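Local coordinates for ParA (Salmonella enterica subsp. enterica serovar Newport str. SL317, PDB 3EZF), which is a plasmid partition protein that probably binds and hydrolyses ATP, and whose ADP-bound form regulates transcription, probably through its winged helix-turn-helix region, at residues T275-L288 against D325-Y337. Numbering follows the deposited sequence.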
loop_
_atom_site.group_PDB
_atom_site.type_symbol
_atom_site.label_atom_id
_atom_site.label_comp_id
_atom_site.label_asym_id
_atom_site.label_seq_id
_atom_site.Cartn_x
_atom_site.Cartn_y
_atom_site.Cartn_z
ATOM N N THR A 275 9.984 -7.432 13.036
ATOM C CA THR A 275 9.553 -6.058 12.824
ATOM C C THR A 275 10.607 -5.141 12.225
ATOM O O THR A 275 11.547 -4.726 12.896
ATOM C CB THR A 275 9.113 -5.382 14.131
ATOM O OG1 THR A 275 8.019 -6.099 14.706
ATOM C CG2 THR A 275 8.684 -3.942 13.859
ATOM N N PRO A 276 10.476 -4.828 10.941
ATOM C CA PRO A 276 11.464 -3.931 10.351
ATOM C C PRO A 276 10.926 -2.515 10.613
ATOM O O PRO A 276 9.767 -2.222 10.305
ATOM C CB PRO A 276 11.433 -4.325 8.877
ATOM C CG PRO A 276 10.003 -4.690 8.674
ATOM C CD PRO A 276 9.672 -5.496 9.903
ATOM N N THR A 277 11.741 -1.647 11.206
ATOM C CA THR A 277 11.297 -0.281 11.498
ATOM C C THR A 277 11.805 0.726 10.474
ATOM O O THR A 277 13.000 0.786 10.186
ATOM C CB THR A 277 11.751 0.181 12.898
ATOM O OG1 THR A 277 11.248 -0.726 13.885
ATOM C CG2 THR A 277 11.218 1.577 13.198
ATOM N N PRO A 278 10.891 1.524 9.902
ATOM C CA PRO A 278 11.261 2.530 8.906
ATOM C C PRO A 278 12.028 3.683 9.539
ATOM O O PRO A 278 11.807 4.021 10.704
ATOM C CB PRO A 278 9.912 2.991 8.359
ATOM C CG PRO A 278 9.021 1.815 8.588
ATOM C CD PRO A 278 9.428 1.378 9.964
ATOM N N PRO A 279 12.941 4.304 8.769
ATOM C CA PRO A 279 13.772 5.436 9.203
ATOM C C PRO A 279 12.955 6.732 9.266
ATOM O O PRO A 279 13.097 7.530 10.198
ATOM C CB PRO A 279 14.854 5.489 8.129
ATOM C CG PRO A 279 14.092 5.086 6.893
ATOM C CD PRO A 279 13.288 3.897 7.395
ATOM N N ALA A 280 12.099 6.914 8.261
ATOM C CA ALA A 280 11.229 8.084 8.138
ATOM C C ALA A 280 10.612 8.537 9.461
ATOM O O ALA A 280 9.856 7.803 10.096
ATOM C CB ALA A 280 10.126 7.795 7.122
ATOM N N GLN A 281 10.931 9.764 9.857
ATOM C CA GLN A 281 10.432 10.334 11.101
ATOM C C GLN A 281 8.941 10.061 11.326
ATOM O O GLN A 281 8.513 9.830 12.458
ATOM C CB GLN A 281 10.704 11.848 11.122
ATOM C CG GLN A 281 11.369 12.353 12.403
ATOM C CD GLN A 281 10.405 13.063 13.345
ATOM O OE1 GLN A 281 9.371 12.517 13.737
ATOM N NE2 GLN A 281 10.749 14.290 13.718
ATOM N N VAL A 282 8.153 10.074 10.255
ATOM C CA VAL A 282 6.714 9.835 10.374
ATOM C C VAL A 282 6.385 8.350 10.451
ATOM O O VAL A 282 5.505 7.937 11.209
ATOM C CB VAL A 282 5.939 10.460 9.189
ATOM C CG1 VAL A 282 4.499 9.977 9.195
ATOM C CG2 VAL A 282 5.969 11.981 9.295
ATOM N N ASP A 283 7.094 7.556 9.658
ATOM C CA ASP A 283 6.891 6.115 9.632
ATOM C C ASP A 283 7.298 5.511 10.973
ATOM O O ASP A 283 6.815 4.452 11.367
ATOM C CB ASP A 283 7.709 5.496 8.494
ATOM C CG ASP A 283 7.191 5.892 7.115
ATOM O OD1 ASP A 283 6.896 7.092 6.907
ATOM O OD2 ASP A 283 7.088 5.003 6.240
ATOM N N PHE A 284 8.196 6.200 11.667
ATOM C CA PHE A 284 8.665 5.767 12.980
ATOM C C PHE A 284 7.488 5.853 13.961
ATOM O O PHE A 284 7.320 5.022 14.861
ATOM C CB PHE A 284 9.808 6.678 13.448
ATOM C CG PHE A 284 10.228 6.450 14.872
ATOM C CD1 PHE A 284 10.773 5.228 15.267
ATOM C CD2 PHE A 284 10.060 7.454 15.823
ATOM C CE1 PHE A 284 11.142 5.007 16.589
ATOM C CE2 PHE A 284 10.425 7.248 17.154
ATOM C CZ PHE A 284 10.966 6.018 17.540
ATOM N N HIS A 285 6.666 6.870 13.780
ATOM C CA HIS A 285 5.531 7.027 14.651
ATOM C C HIS A 285 4.551 5.871 14.434
ATOM O O HIS A 285 4.106 5.244 15.395
ATOM C CB HIS A 285 4.855 8.370 14.377
ATOM C CG HIS A 285 3.823 8.738 15.387
ATOM N ND1 HIS A 285 2.651 8.026 15.548
ATOM C CD2 HIS A 285 3.783 9.729 16.309
ATOM C CE1 HIS A 285 1.938 8.562 16.522
ATOM N NE2 HIS A 285 2.608 9.599 17.000
ATOM N N SER A 286 4.237 5.581 13.172
ATOM C CA SER A 286 3.296 4.515 12.813
ATOM C C SER A 286 3.660 3.143 13.337
ATOM O O SER A 286 2.837 2.460 13.949
ATOM C CB SER A 286 3.152 4.413 11.300
ATOM O OG SER A 286 2.462 5.533 10.791
ATOM N N THR A 287 4.893 2.732 13.077
ATOM C CA THR A 287 5.343 1.425 13.520
ATOM C C THR A 287 5.162 1.255 15.026
ATOM O O THR A 287 4.801 0.171 15.496
ATOM C CB THR A 287 6.808 1.196 13.114
ATOM O OG1 THR A 287 6.937 1.417 11.702
ATOM C CG2 THR A 287 7.234 -0.235 13.421
ATOM N N LEU A 288 5.392 2.334 15.773
ATOM C CA LEU A 288 5.242 2.305 17.228
ATOM C C LEU A 288 3.771 2.174 17.551
ATOM O O LEU A 288 3.367 1.361 18.378
ATOM C CB LEU A 288 5.776 3.587 17.871
ATOM C CG LEU A 288 7.282 3.834 17.869
ATOM C CD1 LEU A 288 7.566 5.065 18.702
ATOM C CD2 LEU A 288 8.007 2.641 18.447
ATOM N N ASP A 325 17.306 13.203 12.340
ATOM C CA ASP A 325 16.036 12.554 12.634
ATOM C C ASP A 325 16.032 11.050 12.372
ATOM O O ASP A 325 15.673 10.276 13.257
ATOM C CB ASP A 325 14.915 13.225 11.842
ATOM C CG ASP A 325 14.568 14.596 12.384
ATOM O OD1 ASP A 325 14.666 15.586 11.626
ATOM O OD2 ASP A 325 14.198 14.680 13.575
ATOM N N HIS A 326 16.435 10.636 11.171
ATOM C CA HIS A 326 16.464 9.213 10.822
ATOM C C HIS A 326 17.449 8.419 11.692
ATOM O O HIS A 326 17.288 7.213 11.884
ATOM C CB HIS A 326 16.789 9.037 9.331
ATOM C CG HIS A 326 15.789 9.679 8.414
ATOM N ND1 HIS A 326 15.817 9.514 7.047
ATOM C CD2 HIS A 326 14.745 10.508 8.668
ATOM C CE1 HIS A 326 14.839 10.209 6.496
ATOM N NE2 HIS A 326 14.171 10.822 7.461
ATOM N N GLU A 327 18.461 9.107 12.217
ATOM C CA GLU A 327 19.460 8.503 13.099
ATOM C C GLU A 327 18.966 8.702 14.540
ATOM O O GLU A 327 19.445 8.059 15.478
ATOM C CB GLU A 327 20.820 9.188 12.891
ATOM C CG GLU A 327 21.899 8.846 13.918
ATOM C CD GLU A 327 23.242 9.521 13.618
ATOM O OE1 GLU A 327 24.108 9.582 14.525
ATOM O OE2 GLU A 327 23.439 9.986 12.469
ATOM N N THR A 328 17.987 9.595 14.689
ATOM C CA THR A 328 17.378 9.928 15.979
ATOM C C THR A 328 16.273 8.943 16.328
ATOM O O THR A 328 16.092 8.579 17.493
ATOM C CB THR A 328 16.764 11.358 15.967
ATOM O OG1 THR A 328 17.815 12.331 15.896
ATOM C CG2 THR A 328 15.921 11.601 17.220
ATOM N N SER A 329 15.518 8.531 15.315
ATOM C CA SER A 329 14.443 7.577 15.533
ATOM C C SER A 329 15.098 6.209 15.663
ATOM O O SER A 329 14.467 5.234 16.069
ATOM C CB SER A 329 13.435 7.604 14.368
ATOM O OG SER A 329 14.001 7.170 13.146
ATOM N N HIS A 330 16.381 6.156 15.319
ATOM C CA HIS A 330 17.156 4.926 15.412
ATOM C C HIS A 330 17.527 4.689 16.875
ATOM O O HIS A 330 17.457 3.562 17.375
ATOM C CB HIS A 330 18.439 5.038 14.589
ATOM C CG HIS A 330 19.322 3.837 14.685
ATOM N ND1 HIS A 330 20.683 3.891 14.486
ATOM C CD2 HIS A 330 19.032 2.534 14.937
ATOM C CE1 HIS A 330 21.197 2.678 14.610
ATOM N NE2 HIS A 330 20.214 1.841 14.883
ATOM N N SER A 331 17.932 5.767 17.545
ATOM C CA SER A 331 18.317 5.724 18.950
ATOM C C SER A 331 17.085 5.387 19.773
ATOM O O SER A 331 17.181 4.743 20.809
ATOM C CB SER A 331 18.887 7.082 19.379
ATOM O OG SER A 331 19.224 7.092 20.754
ATOM N N LEU A 332 15.925 5.827 19.293
ATOM C CA LEU A 332 14.653 5.566 19.962
ATOM C C LEU A 332 14.194 4.131 19.687
ATOM O O LEU A 332 13.336 3.596 20.389
ATOM C CB LEU A 332 13.591 6.555 19.471
ATOM C CG LEU A 332 13.921 8.032 19.673
ATOM C CD1 LEU A 332 12.815 8.893 19.100
ATOM C CD2 LEU A 332 14.102 8.303 21.155
ATOM N N ALA A 333 14.776 3.517 18.657
ATOM C CA ALA A 333 14.450 2.144 18.282
ATOM C C ALA A 333 14.990 1.192 19.342
ATOM O O ALA A 333 14.260 0.341 19.863
ATOM C CB ALA A 333 15.060 1.812 16.922
ATOM N N ARG A 334 16.275 1.339 19.654
ATOM C CA ARG A 334 16.911 0.506 20.660
ATOM C C ARG A 334 16.077 0.507 21.938
ATOM O O ARG A 334 16.042 -0.486 22.659
ATOM C CB ARG A 334 18.331 1.014 20.935
ATOM C CG ARG A 334 19.394 0.409 20.016
ATOM C CD ARG A 334 20.088 -0.772 20.699
ATOM N NE ARG A 334 20.964 -1.539 19.809
ATOM C CZ ARG A 334 21.938 -1.017 19.068
ATOM N NH1 ARG A 334 22.173 0.290 19.091
ATOM N NH2 ARG A 334 22.688 -1.809 18.315
ATOM N N GLU A 335 15.400 1.621 22.205
ATOM C CA GLU A 335 14.543 1.745 23.384
ATOM C C GLU A 335 13.520 0.620 23.444
ATOM O O GLU A 335 13.708 -0.376 24.141
ATOM C CB GLU A 335 13.785 3.067 23.357
ATOM C CG GLU A 335 14.540 4.247 23.919
ATOM C CD GLU A 335 15.744 4.630 23.095
ATOM O OE1 GLU A 335 16.641 3.774 22.932
ATOM O OE2 GLU A 335 15.793 5.787 22.616
ATOM N N VAL A 336 12.432 0.803 22.701
ATOM C CA VAL A 336 11.346 -0.166 22.633
ATOM C C VAL A 336 11.833 -1.611 22.505
ATOM O O VAL A 336 11.702 -2.413 23.438
ATOM C CB VAL A 336 10.398 0.167 21.449
ATOM C CG1 VAL A 336 9.590 1.408 21.770
ATOM C CG2 VAL A 336 11.198 0.401 20.183
ATOM N N TYR A 337 12.402 -1.931 21.348
ATOM C CA TYR A 337 12.899 -3.269 21.078
ATOM C C TYR A 337 13.914 -3.752 22.110
ATOM O O TYR A 337 14.216 -4.941 22.181
ATOM C CB TYR A 337 13.526 -3.309 19.686
ATOM C CG TYR A 337 12.586 -2.878 18.595
ATOM C CD1 TYR A 337 12.740 -1.654 17.954
ATOM C CD2 TYR A 337 11.535 -3.693 18.209
ATOM C CE1 TYR A 337 11.866 -1.260 16.953
ATOM C CE2 TYR A 337 10.658 -3.310 17.213
ATOM C CZ TYR A 337 10.823 -2.095 16.589
ATOM O OH TYR A 337 9.934 -1.739 15.605
#
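S329 of helix 324-337 and F284 meet beside the loop that carries strand 272-277 into helix 281-291, and show how one small polar residue can serve two partners. The hydroxyl of S329 is turned between its own backbone N and carbonyl carbon (chi1 65°), which brings OG to the carbonyl of P279 and gives this loop oxygen a donor, S329 OG to P279 O 3.1 Å. The methylene of the same serine lies over one face of the F284 ring as a CH-pi contact, 3.6 Å from CB to the ring centroid, and L332 closes on the ring's far end through CB and CD1. One turn before S329, the H326 ring lies with one face against P279 C and A280 CA, while its ND1 makes a weak hydrogen bond with T321 OG1. Farther out, Q281 NE2 gives D325 OD2 only a weak bond. At the other end Y337 OH lies against T277 OG1, modelled so close that the bond is doubtful in its details; T275 CG2 packs beside that phenol. T287 OG1 turns back to D283 O, which also receives T287 N from the opposite face. Helices 281-291 and 324-337, whose axes approach to 9.7 Å and lie 22° from parallel over these segments, follow the neighbouring parallel strands 272-277 and 312-317, an arrangement characteristic of the alpha/beta P-loop NTPase fold.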